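Local structure of contact-dependent inhibitor A (Enterobacter cloacae subsp. cloacae, 4NTQ) at the interface of chains A and B. The protein acts as a toxic ribosomal RNase, delivered into neighbouring bacteria by contact-dependent growth inhibition and bound here by its cognate immunity protein CdiI. Residues are numbered along the deposited sequence; one frame, centred on the assembly and turned at random. Chains: chain A, Contact-dependent inhibitor A; chain B, ECL CdiI.

The interface of chains A and B. Residues chain A 192, 201, 216, 220, 222; chain B 76, 78, 93, 95.
A:Phe216 packs its ring against B:Val95 in this toxin-immunity interface, where the CdiA-CT nuclease domain, of the Novel toxin 21 family, lies on the strands 76-85 and 88-97 of CdiI. The evidence for a CH-pi contact is that B:Val95 CG2 stands over the centre of the A:Phe216 ring, 3.5 Å from its centroid. The ring is delivered by a first torsion that turns CG of A:Phe216 away from its own carbonyl carbon, next to the backbone N. At its far end the ring meets B:Phe78: A:Phe216 CZ is 3.8 Å from B:Phe78 CE1, and CE2 of A:Phe216 lies at the in-plane edge of the B:Phe78 ring, the two side chains crossing at about a right angle. The apolar row continues at the tip of that second ring, where B:Phe78 CZ is 3.9 Å from A:Thr201 CG2, the threonine methyl. B:Phe78 CZ is also near A:Val192 CG2. That same valine methyl, A:Val192 CG2, lies 3.8 Å from B:Phe76 CE1, while CB of A:Val192 faces CZ of the B:Phe76 ring.

Polar pairing flanks this row. B:Val95 N donates to the carbonyl O of A:Gly220 at 2.7 Å, tying the loop before strand 222-226 to strand 88-97 of CdiI. The backbone N of A:Arg222 adds a weak bond to B:Asn93 O. Followed from CB outward, A:Arg222 runs slantwise across B:Asn93: A:Arg222 CD lies 3.7 Å from B:Asn93 CB, and the guanidinium NH1 of A:Arg222 donates to the amide OD1 of B:Asn93 at 3.0 Å. An extended chain from CG to NE, with CG opposite the backbone N (chi1 -176°), carries the guanidinium to that oxygen. The bond is fairly straight at hydrogen (154°), yet NH1 approaches from above the amide carbonyl plane, and the guanidinium and amide planes are turned 73° apart.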
loop_
_atom_site.group_PDB
_atom_site.type_symbol
_atom_site.label_atom_id
_atom_site.label_comp_id
_atom_site.label_asym_id
_atom_site.label_seq_id
_atom_site.Cartn_x
_atom_site.Cartn_y
_atom_site.Cartn_z
ATOM N N VAL A 192 -4.159 8.846 6.194
ATOM C CA VAL A 192 -5.271 7.935 6.205
ATOM C C VAL A 192 -6.310 8.594 7.129
ATOM O O VAL A 192 -5.939 9.196 8.136
ATOM C CB VAL A 192 -4.772 6.571 6.743
ATOM C CG1 VAL A 192 -5.752 5.952 7.660
ATOM C CG2 VAL A 192 -4.403 5.634 5.605
ATOM N N THR A 201 -8.355 6.852 2.070
ATOM C CA THR A 201 -7.368 7.772 1.513
ATOM C C THR A 201 -7.874 8.118 0.145
ATOM O O THR A 201 -8.516 7.286 -0.495
ATOM C CB THR A 201 -5.980 7.143 1.272
ATOM O OG1 THR A 201 -6.098 6.046 0.357
ATOM C CG2 THR A 201 -5.379 6.658 2.534
ATOM N N PHE A 216 -9.890 0.978 3.594
ATOM C CA PHE A 216 -9.280 -0.170 4.248
ATOM C C PHE A 216 -10.041 -0.509 5.529
ATOM O O PHE A 216 -10.501 0.384 6.241
ATOM C CB PHE A 216 -7.812 0.107 4.563
ATOM C CG PHE A 216 -6.986 0.447 3.356
ATOM C CD1 PHE A 216 -6.205 -0.515 2.741
ATOM C CD2 PHE A 216 -6.995 1.727 2.831
ATOM C CE1 PHE A 216 -5.442 -0.205 1.626
ATOM C CE2 PHE A 216 -6.227 2.048 1.722
ATOM C CZ PHE A 216 -5.449 1.079 1.121
ATOM N N GLY A 220 -6.760 -2.859 8.202
ATOM C CA GLY A 220 -5.952 -2.347 7.110
ATOM C C GLY A 220 -6.031 -3.161 5.831
ATOM O O GLY A 220 -5.226 -2.976 4.917
ATOM N N ARG A 222 -7.630 -3.812 2.325
ATOM C CA ARG A 222 -8.374 -3.028 1.339
ATOM C C ARG A 222 -9.715 -3.674 1.059
ATOM O O ARG A 222 -9.788 -4.869 0.746
ATOM C CB ARG A 222 -7.593 -2.926 0.042
ATOM C CG ARG A 222 -8.223 -2.045 -1.030
ATOM C CD ARG A 222 -7.178 -1.718 -2.102
ATOM N NE ARG A 222 -7.754 -1.236 -3.355
ATOM C CZ ARG A 222 -7.031 -0.798 -4.387
ATOM N NH1 ARG A 222 -5.701 -0.776 -4.307
ATOM N NH2 ARG A 222 -7.636 -0.385 -5.500
ATOM N N PHE B 76 2.061 3.984 9.975
ATOM C CA PHE B 76 1.583 2.933 9.075
ATOM C C PHE B 76 2.313 2.968 7.732
ATOM O O PHE B 76 2.852 3.992 7.344
ATOM C CB PHE B 76 0.088 3.093 8.822
ATOM C CG PHE B 76 -0.279 4.391 8.144
ATOM C CD1 PHE B 76 -0.323 4.480 6.760
ATOM C CD2 PHE B 76 -0.598 5.507 8.888
ATOM C CE1 PHE B 76 -0.668 5.664 6.137
ATOM C CE2 PHE B 76 -0.950 6.687 8.279
ATOM C CZ PHE B 76 -0.980 6.769 6.900
ATOM N N PHE B 78 1.977 1.446 3.490
ATOM C CA PHE B 78 1.217 0.729 2.474
ATOM C C PHE B 78 2.060 -0.403 1.943
ATOM O O PHE B 78 3.266 -0.249 1.744
ATOM C CB PHE B 78 0.790 1.648 1.326
ATOM C CG PHE B 78 -0.218 2.681 1.725
ATOM C CD1 PHE B 78 -1.571 2.403 1.666
ATOM C CD2 PHE B 78 0.190 3.923 2.172
ATOM C CE1 PHE B 78 -2.498 3.351 2.032
ATOM C CE2 PHE B 78 -0.736 4.874 2.547
ATOM C CZ PHE B 78 -2.084 4.587 2.479
ATOM N N ASN B 93 -3.733 -5.534 -1.127
ATOM C CA ASN B 93 -3.163 -4.229 -0.863
ATOM C C ASN B 93 -3.550 -3.914 0.556
ATOM O O ASN B 93 -4.721 -3.665 0.846
ATOM C CB ASN B 93 -3.748 -3.209 -1.862
ATOM C CG ASN B 93 -3.319 -1.765 -1.583
ATOM O OD1 ASN B 93 -4.094 -0.830 -1.823
ATOM N ND2 ASN B 93 -2.082 -1.573 -1.090
ATOM N N VAL B 95 -2.748 -2.090 4.427
ATOM C CA VAL B 95 -2.070 -1.087 5.230
ATOM C C VAL B 95 -1.645 -1.729 6.534
ATOM O O VAL B 95 -2.478 -2.304 7.242
ATOM C CB VAL B 95 -2.992 0.080 5.565
ATOM C CG1 VAL B 95 -2.312 1.019 6.526
ATOM C CG2 VAL B 95 -3.392 0.804 4.312
#